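Local coordinates for R.Pab1 family restriction endonuclease (Campylobacter coli, PDB 7CFA), which probably recognises a specific DNA sequence and excises a base from it as a restriction DNA glycosylase, leading to DNA cleavage, at residues Ile41-Val45 with Phe188-Ile193; Ile83-Phe87 with Phe235-Ser239; Ile100-Glu105 with Val229-Glu234. The protein carries 2 engineered substitutions. Numbering follows the deposited sequence.

Overall arrangement
Contact 1 lies at the surface, where a short extended segment meets a turn and the brief strand after it through backbone hydrogen bonds. Contacts 2 and 3 are partly buried helix packing, and both use helix 223-237: its end and the residues after it pack on helix 79-88, the residues just before, 229-234, on helix 94-106. Their centres are about 12 Å apart; the centre of contact 1 lies about 36 Å from that of contact 2 and about 40 Å from that of contact 3. The chemistry follows the setting: main-chain pairing with a few apolar touches in contact 1, aromatic and aliphatic packing in contact 2, an aliphatic seam edged by a salt bridge in contact 3.

Contact 1 (Ile41-Val45 with Phe188-Ile193); sequences ININV and FLNRSI. Engineered in segment 188-193: S192 (natural residue Cys).
Residues 41-44 are extended, and N42-I43 pair antiparallel with R191-S192 as short, weakly bonded strands; V45 turns off. A type II beta turn from F188 to R191 leads into the pairing, with N190 in the left-handed conformation (phi/psi 59/45°) at its third position. Two backbone hydrogen bonds converge on I43: its N gives to R191 O at 2.9 Å, and its O receives from N190 N at 2.7 Å. The CA atoms of N42 and S192 are 4.0 Å apart, and S192 CA makes a CA-H...O contact of 3.3 Å with I41 O. S192 is an engineered residue, Cys in the natural sequence.

I43 is the most covered residue. In its m, m rotamer it places CG1 3.7 Å from CG1 of I193 (m, t), while its CB lies 3.4 Å from F188 O; beyond the two segments it also touches V176. L189 points its CA-CB bond away, yet with chi1 t and chi2 p it brings CD1 back to 3.7 Å from V45 CG1 and 3.5 Å from N44 C. N42, with chi1 m, sets OD1 3.3 Å from S192 N, too bent for a hydrogen bond. N44, with chi1 p, accepts a hydrogen bond at OD1 from K46 N. R191 is t, t, p with chi4 near 87°, folding its guanidinium back so that NE hydrogen-bonds N187 O and NH2 forms a salt bridge with E197.

This is a minimal two-stranded antiparallel pairing apart from the large sheet. The hydrogen bonds across the segments are main-chain ones, so the pairing depends little on side-chain identity, with apolar contact concentrated around I43 and L189.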
loop_
_atom_site.group_PDB
_atom_site.type_symbol
_atom_site.label_atom_id
_atom_site.label_comp_id
_atom_site.label_asym_id
_atom_site.label_seq_id
_atom_site.Cartn_x
_atom_site.Cartn_y
_atom_site.Cartn_z
ATOM N N ILE A 41 8.348 -25.284 -2.619
ATOM C CA ILE A 41 8.147 -24.180 -3.550
ATOM C C ILE A 41 9.370 -24.024 -4.447
ATOM O O ILE A 41 10.305 -23.295 -4.116
ATOM C CB ILE A 41 7.842 -22.871 -2.800
ATOM C CG1 ILE A 41 6.707 -23.089 -1.796
ATOM C CG2 ILE A 41 7.479 -21.764 -3.780
ATOM C CD1 ILE A 41 6.349 -21.858 -0.993
ATOM N N ASN A 42 9.358 -24.709 -5.588
ATOM C CA ASN A 42 10.488 -24.673 -6.506
ATOM C C ASN A 42 10.526 -23.365 -7.284
ATOM O O ASN A 42 9.486 -22.828 -7.683
ATOM C CB ASN A 42 10.423 -25.850 -7.479
ATOM C CG ASN A 42 10.665 -27.181 -6.800
ATOM O OD1 ASN A 42 11.499 -27.292 -5.902
ATOM N ND2 ASN A 42 9.932 -28.203 -7.227
ATOM N N ILE A 43 11.740 -22.867 -7.515
ATOM C CA ILE A 43 11.966 -21.627 -8.242
ATOM C C ILE A 43 12.031 -21.926 -9.732
ATOM O O ILE A 43 12.742 -22.843 -10.160
ATOM C CB ILE A 43 13.259 -20.955 -7.758
ATOM C CG1 ILE A 43 13.111 -20.507 -6.300
ATOM C CG2 ILE A 43 13.633 -19.789 -8.665
ATOM C CD1 ILE A 43 12.048 -19.451 -6.092
ATOM N N ASN A 44 11.291 -21.157 -10.522
ATOM C CA ASN A 44 11.310 -21.259 -11.975
ATOM C C ASN A 44 11.799 -19.937 -12.571
ATOM O O ASN A 44 12.231 -19.029 -11.855
ATOM C CB ASN A 44 9.928 -21.652 -12.502
ATOM C CG ASN A 44 8.835 -20.730 -12.004
ATOM O OD1 ASN A 44 8.748 -19.575 -12.416
ATOM N ND2 ASN A 44 7.991 -21.239 -11.114
ATOM N N VAL A 45 11.716 -19.830 -13.900
ATOM C CA VAL A 45 12.242 -18.657 -14.590
ATOM C C VAL A 45 11.412 -17.406 -14.327
ATOM O O VAL A 45 11.891 -16.289 -14.564
ATOM C CB VAL A 45 12.330 -18.927 -16.103
ATOM C CG1 VAL A 45 13.307 -20.055 -16.377
ATOM C CG2 VAL A 45 10.954 -19.264 -16.655
ATOM N N PHE A 188 19.640 -22.140 -8.422
ATOM C CA PHE A 188 18.323 -21.864 -7.856
ATOM C C PHE A 188 17.204 -22.332 -8.777
ATOM O O PHE A 188 16.105 -22.640 -8.303
ATOM C CB PHE A 188 18.173 -20.373 -7.558
ATOM C CG PHE A 188 18.863 -19.936 -6.299
ATOM C CD1 PHE A 188 20.118 -19.356 -6.346
ATOM C CD2 PHE A 188 18.255 -20.109 -5.066
ATOM C CE1 PHE A 188 20.756 -18.954 -5.188
ATOM C CE2 PHE A 188 18.889 -19.712 -3.903
ATOM C CZ PHE A 188 20.140 -19.132 -3.965
ATOM N N LEU A 189 17.462 -22.393 -10.081
ATOM C CA LEU A 189 16.436 -22.801 -11.029
ATOM C C LEU A 189 16.046 -24.256 -10.792
ATOM O O LEU A 189 16.913 -25.121 -10.627
ATOM C CB LEU A 189 16.934 -22.607 -12.460
ATOM C CG LEU A 189 15.877 -22.641 -13.566
ATOM C CD1 LEU A 189 14.821 -21.576 -13.318
ATOM C CD2 LEU A 189 16.527 -22.449 -14.925
ATOM N N ASN A 190 14.737 -24.516 -10.772
ATOM C CA ASN A 190 14.189 -25.850 -10.511
ATOM C C ASN A 190 14.628 -26.366 -9.141
ATOM O O ASN A 190 15.031 -27.520 -8.983
ATOM C CB ASN A 190 14.574 -26.834 -11.620
ATOM C CG ASN A 190 14.069 -26.402 -12.981
ATOM O OD1 ASN A 190 13.007 -25.788 -13.095
ATOM N ND2 ASN A 190 14.829 -26.720 -14.022
ATOM N N ARG A 191 14.546 -25.491 -8.141
ATOM C CA ARG A 191 14.938 -25.847 -6.784
ATOM C C ARG A 191 14.260 -24.899 -5.805
ATOM O O ARG A 191 14.107 -23.709 -6.092
ATOM C CB ARG A 191 16.462 -25.793 -6.609
ATOM C CG ARG A 191 16.930 -26.143 -5.204
ATOM C CD ARG A 191 18.445 -26.173 -5.094
ATOM N NE ARG A 191 19.051 -24.855 -5.268
ATOM C CZ ARG A 191 19.238 -23.981 -4.285
ATOM N NH1 ARG A 191 18.859 -24.275 -3.049
ATOM N NH2 ARG A 191 19.803 -22.809 -4.536
ATOM N N SER A 192 13.858 -25.434 -4.656
ATOM C CA SER A 192 13.259 -24.619 -3.612
ATOM C C SER A 192 14.341 -23.924 -2.793
ATOM O O SER A 192 15.467 -24.412 -2.666
ATOM C CB SER A 192 12.380 -25.472 -2.696
ATOM O OG SER A 192 13.143 -26.464 -2.034
ATOM N N ILE A 193 13.988 -22.767 -2.241
ATOM C CA ILE A 193 14.929 -21.988 -1.445
ATOM C C ILE A 193 14.948 -22.531 -0.023
ATOM O O ILE A 193 13.901 -22.662 0.622
ATOM C CB ILE A 193 14.559 -20.497 -1.467
ATOM C CG1 ILE A 193 14.467 -19.994 -2.908
ATOM C CG2 ILE A 193 15.585 -19.685 -0.692
ATOM C CD1 ILE A 193 14.118 -18.527 -3.023
#

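Contact 2 (Ile83-Phe87 with Phe235-Ser239); sequences IFQFF and FILNS
I236 points from the last turn of its helix into the helical segment 83-87, where its side chain is covered by I83, F84 and F87. In the m, t rotamer, its CG1 is 4.0 Å from F84 CD1 at the edge of that ring, its CD1 4.1 Å from I83 CG2, and its CG2 3.5 Å from F87 CD2. The nearest CA atoms are those of F84 and I236, 6.0 Å apart.

Residues 83-87 are helical throughout, with F87 N bonded to I83 O at 2.9 Å, so F84 and F87, three residues apart, both reach the other segment. Each has chi1 t and chi2 near 80°. F84 CE1 lies 4.2 Å from F235 CE2 and 3.7 Å from S239 OG, the latter at the ring edge. F87 CE2 comes within 3.2 Å of I236 O, and its CZ is 4.2 Å from L237 CD2.

The second segment is helical through L237 and leaves helical angles at N238 (phi/psi -90/28°). S239, chi1 m, folds back so that OG gives a 2.6 Å hydrogen bond to F235 O, while its N bonds I236 O at 3.1 Å.

The result is apolar packing of a helix C-terminus against helix 79-88. L97 of helix 94-106 touches F87, I236 and L237, while L212 and L215 of helix 208-219 cover I83, and F86 packs on I8 of strand 8-13.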
loop_
_atom_site.group_PDB
_atom_site.type_symbol
_atom_site.label_atom_id
_atom_site.label_comp_id
_atom_site.label_asym_id
_atom_site.label_seq_id
_atom_site.Cartn_x
_atom_site.Cartn_y
_atom_site.Cartn_z
ATOM N N ILE A 83 28.659 1.815 -6.237
ATOM C CA ILE A 83 29.304 2.702 -7.197
ATOM C C ILE A 83 30.624 3.226 -6.649
ATOM O O ILE A 83 31.592 3.392 -7.401
ATOM C CB ILE A 83 28.340 3.839 -7.579
ATOM C CG1 ILE A 83 27.123 3.265 -8.311
ATOM C CG2 ILE A 83 29.038 4.888 -8.435
ATOM C CD1 ILE A 83 26.089 4.295 -8.696
ATOM N N PHE A 84 30.697 3.474 -5.340
ATOM C CA PHE A 84 31.935 3.963 -4.743
ATOM C C PHE A 84 33.055 2.939 -4.876
ATOM O O PHE A 84 34.191 3.285 -5.221
ATOM C CB PHE A 84 31.703 4.317 -3.274
ATOM C CG PHE A 84 32.958 4.686 -2.532
ATOM C CD1 PHE A 84 33.464 5.973 -2.600
ATOM C CD2 PHE A 84 33.628 3.746 -1.764
ATOM C CE1 PHE A 84 34.618 6.315 -1.917
ATOM C CE2 PHE A 84 34.782 4.083 -1.082
ATOM C CZ PHE A 84 35.278 5.369 -1.157
ATOM N N GLN A 85 32.755 1.667 -4.596
ATOM C CA GLN A 85 33.793 0.640 -4.633
ATOM C C GLN A 85 34.288 0.397 -6.054
ATOM O O GLN A 85 35.487 0.190 -6.272
ATOM C CB GLN A 85 33.276 -0.659 -4.014
ATOM C CG GLN A 85 32.967 -0.562 -2.528
ATOM C CD GLN A 85 32.606 -1.904 -1.918
ATOM O OE1 GLN A 85 33.271 -2.912 -2.163
ATOM N NE2 GLN A 85 31.545 -1.924 -1.118
ATOM N N PHE A 86 33.383 0.416 -7.036
ATOM C CA PHE A 86 33.807 0.213 -8.417
ATOM C C PHE A 86 34.537 1.431 -8.966
ATOM O O PHE A 86 35.373 1.295 -9.866
ATOM C CB PHE A 86 32.609 -0.145 -9.291
ATOM C CG PHE A 86 32.256 -1.600 -9.246
ATOM C CD1 PHE A 86 32.760 -2.475 -10.195
ATOM C CD2 PHE A 86 31.443 -2.097 -8.242
ATOM C CE1 PHE A 86 32.447 -3.819 -10.153
ATOM C CE2 PHE A 86 31.125 -3.441 -8.193
ATOM C CZ PHE A 86 31.629 -4.304 -9.152
ATOM N N PHE A 87 34.237 2.623 -8.446
ATOM C CA PHE A 87 35.055 3.783 -8.767
ATOM C C PHE A 87 36.390 3.739 -8.035
ATOM O O PHE A 87 37.403 4.199 -8.572
ATOM C CB PHE A 87 34.311 5.074 -8.426
ATOM C CG PHE A 87 35.057 6.318 -8.813
ATOM C CD1 PHE A 87 35.010 6.791 -10.113
ATOM C CD2 PHE A 87 35.813 7.011 -7.880
ATOM C CE1 PHE A 87 35.697 7.931 -10.477
ATOM C CE2 PHE A 87 36.503 8.153 -8.236
ATOM C CZ PHE A 87 36.445 8.615 -9.535
ATOM N N PHE A 235 31.136 13.529 -3.806
ATOM C CA PHE A 235 31.950 12.856 -2.799
ATOM C C PHE A 235 32.770 11.731 -3.413
ATOM O O PHE A 235 33.935 11.535 -3.051
ATOM C CB PHE A 235 31.058 12.323 -1.677
ATOM C CG PHE A 235 31.765 11.402 -0.721
ATOM C CD1 PHE A 235 32.539 11.910 0.309
ATOM C CD2 PHE A 235 31.649 10.026 -0.848
ATOM C CE1 PHE A 235 33.188 11.067 1.192
ATOM C CE2 PHE A 235 32.296 9.177 0.031
ATOM C CZ PHE A 235 33.066 9.697 1.052
ATOM N N ILE A 236 32.179 10.979 -4.343
ATOM C CA ILE A 236 32.900 9.878 -4.974
ATOM C C ILE A 236 33.994 10.409 -5.891
ATOM O O ILE A 236 35.122 9.900 -5.892
ATOM C CB ILE A 236 31.916 8.962 -5.724
ATOM C CG1 ILE A 236 30.954 8.296 -4.735
ATOM C CG2 ILE A 236 32.665 7.911 -6.529
ATOM C CD1 ILE A 236 29.901 7.423 -5.388
ATOM N N LEU A 237 33.687 11.447 -6.674
ATOM C CA LEU A 237 34.680 12.009 -7.586
ATOM C C LEU A 237 35.892 12.544 -6.832
ATOM O O LEU A 237 37.027 12.440 -7.311
ATOM C CB LEU A 237 34.048 13.113 -8.436
ATOM C CG LEU A 237 33.144 12.656 -9.583
ATOM C CD1 LEU A 237 32.476 13.847 -10.254
ATOM C CD2 LEU A 237 33.941 11.848 -10.595
ATOM N N ASN A 238 35.674 13.115 -5.645
ATOM C CA ASN A 238 36.750 13.677 -4.838
ATOM C C ASN A 238 37.371 12.658 -3.888
ATOM O O ASN A 238 37.895 13.038 -2.833
ATOM C CB ASN A 238 36.242 14.892 -4.060
ATOM C CG ASN A 238 35.795 16.018 -4.969
ATOM O OD1 ASN A 238 36.349 16.214 -6.051
ATOM N ND2 ASN A 238 34.784 16.763 -4.537
ATOM N N SER A 239 37.329 11.376 -4.235
ATOM C CA SER A 239 37.902 10.335 -3.390
ATOM C C SER A 239 39.145 9.733 -4.033
ATOM O O SER A 239 39.592 10.186 -5.086
ATOM C CB SER A 239 36.868 9.243 -3.113
ATOM O OG SER A 239 35.741 9.770 -2.435
#

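Contact 3 (Ile100-Glu105 with Val229-Glu234); sequences IKNFLE and VLQIIE
K101 NZ donates to E234 OE1 at 2.9 Å, a salt bridge and the one hydrogen bond between these two helical segments. The lysine is fully extended, all four chi angles t, while E234 (t, p) bends to meet it; E234 OE2 is taken by N238 ND2. Backbone bonds such as L104 N to I100 O (2.9 Å) and I233 N to V229 O (2.8 Å) keep both segments alpha-helical.

Their axes run nearly antiparallel, at 155° (signed crossing angle -155°), and approach to 10.3 Å. The CA atoms of K101 and L230 are nearest, at 6.5 Å. Inward of the ion pair, the aliphatic stem of K101 lies over L230 and I233, with CG 4.1 Å from L230 CD2 and CB 4.2 Å from I233 CG2. L230 (m, t) also sets CD2 4.0 Å from L104 CB. L104 (m, t) reaches V229 CG1 with CD1 at 3.6 Å. I233 (m, t) brings CD1 3.8 Å from I100 CG2.

This is antiparallel helix packing between helices 94-106 and 223-237, with L215 of helix 208-219 closing over V229 and I233. On another side of helix 94-106, F103 packs on A128 of the second subunit. The seam is thus graded: I100, L104, V229 and I233 fill the buried part, L230 and the K101 stem cover its more open side, and the lysine spans to a glutamate at the margin, adding a directional charged link to otherwise nonpolar packing.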
loop_
_atom_site.group_PDB
_atom_site.type_symbol
_atom_site.label_atom_id
_atom_site.label_comp_id
_atom_site.label_asym_id
_atom_site.label_seq_id
_atom_site.Cartn_x
_atom_site.Cartn_y
_atom_site.Cartn_z
ATOM N N ILE A 100 26.648 11.948 -15.683
ATOM C CA ILE A 100 25.453 11.927 -14.846
ATOM C C ILE A 100 25.308 13.248 -14.100
ATOM O O ILE A 100 24.196 13.761 -13.928
ATOM C CB ILE A 100 25.495 10.729 -13.879
ATOM C CG1 ILE A 100 25.650 9.421 -14.655
ATOM C CG2 ILE A 100 24.234 10.681 -13.028
ATOM C CD1 ILE A 100 25.719 8.193 -13.771
ATOM N N LYS A 101 26.428 13.824 -13.658
ATOM C CA LYS A 101 26.382 15.094 -12.941
ATOM C C LYS A 101 25.831 16.207 -13.824
ATOM O O LYS A 101 24.926 16.947 -13.421
ATOM C CB LYS A 101 27.776 15.452 -12.423
ATOM C CG LYS A 101 27.853 16.789 -11.707
ATOM C CD LYS A 101 29.273 17.082 -11.249
ATOM C CE LYS A 101 29.382 18.462 -10.621
ATOM N NZ LYS A 101 30.771 18.754 -10.175
ATOM N N ASN A 102 26.365 16.341 -15.042
ATOM C CA ASN A 102 25.876 17.375 -15.949
ATOM C C ASN A 102 24.430 17.129 -16.355
ATOM O O ASN A 102 23.673 18.084 -16.562
ATOM C CB ASN A 102 26.773 17.460 -17.186
ATOM C CG ASN A 102 28.170 17.952 -16.862
ATOM O OD1 ASN A 102 28.372 18.686 -15.894
ATOM N ND2 ASN A 102 29.144 17.555 -17.675
ATOM N N PHE A 103 24.028 15.861 -16.473
ATOM C CA PHE A 103 22.644 15.550 -16.813
ATOM C C PHE A 103 21.693 15.982 -15.705
ATOM O O PHE A 103 20.630 16.550 -15.981
ATOM C CB PHE A 103 22.500 14.054 -17.091
ATOM C CG PHE A 103 21.072 13.589 -17.199
ATOM C CD1 PHE A 103 20.361 13.763 -18.374
ATOM C CD2 PHE A 103 20.447 12.972 -16.128
ATOM C CE1 PHE A 103 19.050 13.337 -18.477
ATOM C CE2 PHE A 103 19.137 12.545 -16.223
ATOM C CZ PHE A 103 18.438 12.726 -17.400
ATOM N N LEU A 104 22.053 15.719 -14.448
ATOM C CA LEU A 104 21.177 16.081 -13.341
ATOM C C LEU A 104 21.166 17.584 -13.099
ATOM O O LEU A 104 20.172 18.120 -12.598
ATOM C CB LEU A 104 21.601 15.334 -12.077
ATOM C CG LEU A 104 21.488 13.812 -12.165
ATOM C CD1 LEU A 104 21.981 13.158 -10.888
ATOM C CD2 LEU A 104 20.055 13.403 -12.463
ATOM N N GLU A 105 22.255 18.276 -13.448
ATOM C CA GLU A 105 22.299 19.725 -13.274
ATOM C C GLU A 105 21.414 20.432 -14.292
ATOM O O GLU A 105 20.775 21.441 -13.972
ATOM C CB GLU A 105 23.740 20.227 -13.382
ATOM C CG GLU A 105 24.623 19.877 -12.194
ATOM C CD GLU A 105 26.049 20.370 -12.360
ATOM O OE1 GLU A 105 26.407 20.796 -13.478
ATOM O OE2 GLU A 105 26.812 20.332 -11.373
ATOM N N VAL A 229 21.860 12.785 -4.780
ATOM C CA VAL A 229 22.696 12.102 -5.765
ATOM C C VAL A 229 23.867 12.987 -6.174
ATOM O O VAL A 229 25.002 12.514 -6.317
ATOM C CB VAL A 229 21.854 11.672 -6.980
ATOM C CG1 VAL A 229 22.753 11.119 -8.072
ATOM C CG2 VAL A 229 20.823 10.632 -6.565
ATOM N N LEU A 230 23.617 14.286 -6.361
ATOM C CA LEU A 230 24.702 15.197 -6.711
ATOM C C LEU A 230 25.741 15.288 -5.598
ATOM O O LEU A 230 26.941 15.393 -5.880
ATOM C CB LEU A 230 24.143 16.584 -7.044
ATOM C CG LEU A 230 23.450 16.696 -8.406
ATOM C CD1 LEU A 230 22.812 18.064 -8.587
ATOM C CD2 LEU A 230 24.432 16.409 -9.535
ATOM N N GLN A 231 25.308 15.238 -4.336
ATOM C CA GLN A 231 26.264 15.207 -3.232
ATOM C C GLN A 231 27.065 13.910 -3.236
ATOM O O GLN A 231 28.257 13.906 -2.907
ATOM C CB GLN A 231 25.536 15.382 -1.899
ATOM C CG GLN A 231 24.889 16.746 -1.710
ATOM C CD GLN A 231 25.905 17.854 -1.511
ATOM O OE1 GLN A 231 26.964 17.642 -0.922
ATOM N NE2 GLN A 231 25.585 19.045 -2.004
ATOM N N ILE A 232 26.425 12.800 -3.611
ATOM C CA ILE A 232 27.108 11.512 -3.647
ATOM C C ILE A 232 28.129 11.476 -4.777
ATOM O O ILE A 232 29.251 10.984 -4.601
ATOM C CB ILE A 232 26.079 10.374 -3.768
ATOM C CG1 ILE A 232 25.257 10.271 -2.481
ATOM C CG2 ILE A 232 26.763 9.052 -4.092
ATOM C CD1 ILE A 232 24.214 9.178 -2.503
ATOM N N ILE A 233 27.763 11.992 -5.954
ATOM C CA ILE A 233 28.694 12.000 -7.079
ATOM C C ILE A 233 29.908 12.866 -6.762
ATOM O O ILE A 233 31.049 12.491 -7.056
ATOM C CB ILE A 233 27.984 12.470 -8.363
ATOM C CG1 ILE A 233 26.898 11.470 -8.770
ATOM C CG2 ILE A 233 28.985 12.650 -9.493
ATOM C CD1 ILE A 233 26.140 11.866 -10.021
ATOM N N GLU A 234 29.683 14.029 -6.144
ATOM C CA GLU A 234 30.792 14.909 -5.793
ATOM C C GLU A 234 31.710 14.260 -4.765
ATOM O O GLU A 234 32.936 14.409 -4.837
ATOM C CB GLU A 234 30.254 16.241 -5.269
ATOM C CG GLU A 234 31.308 17.329 -5.115
ATOM C CD GLU A 234 31.798 17.864 -6.449
ATOM O OE1 GLU A 234 31.103 17.659 -7.468
ATOM O OE2 GLU A 234 32.879 18.488 -6.479
#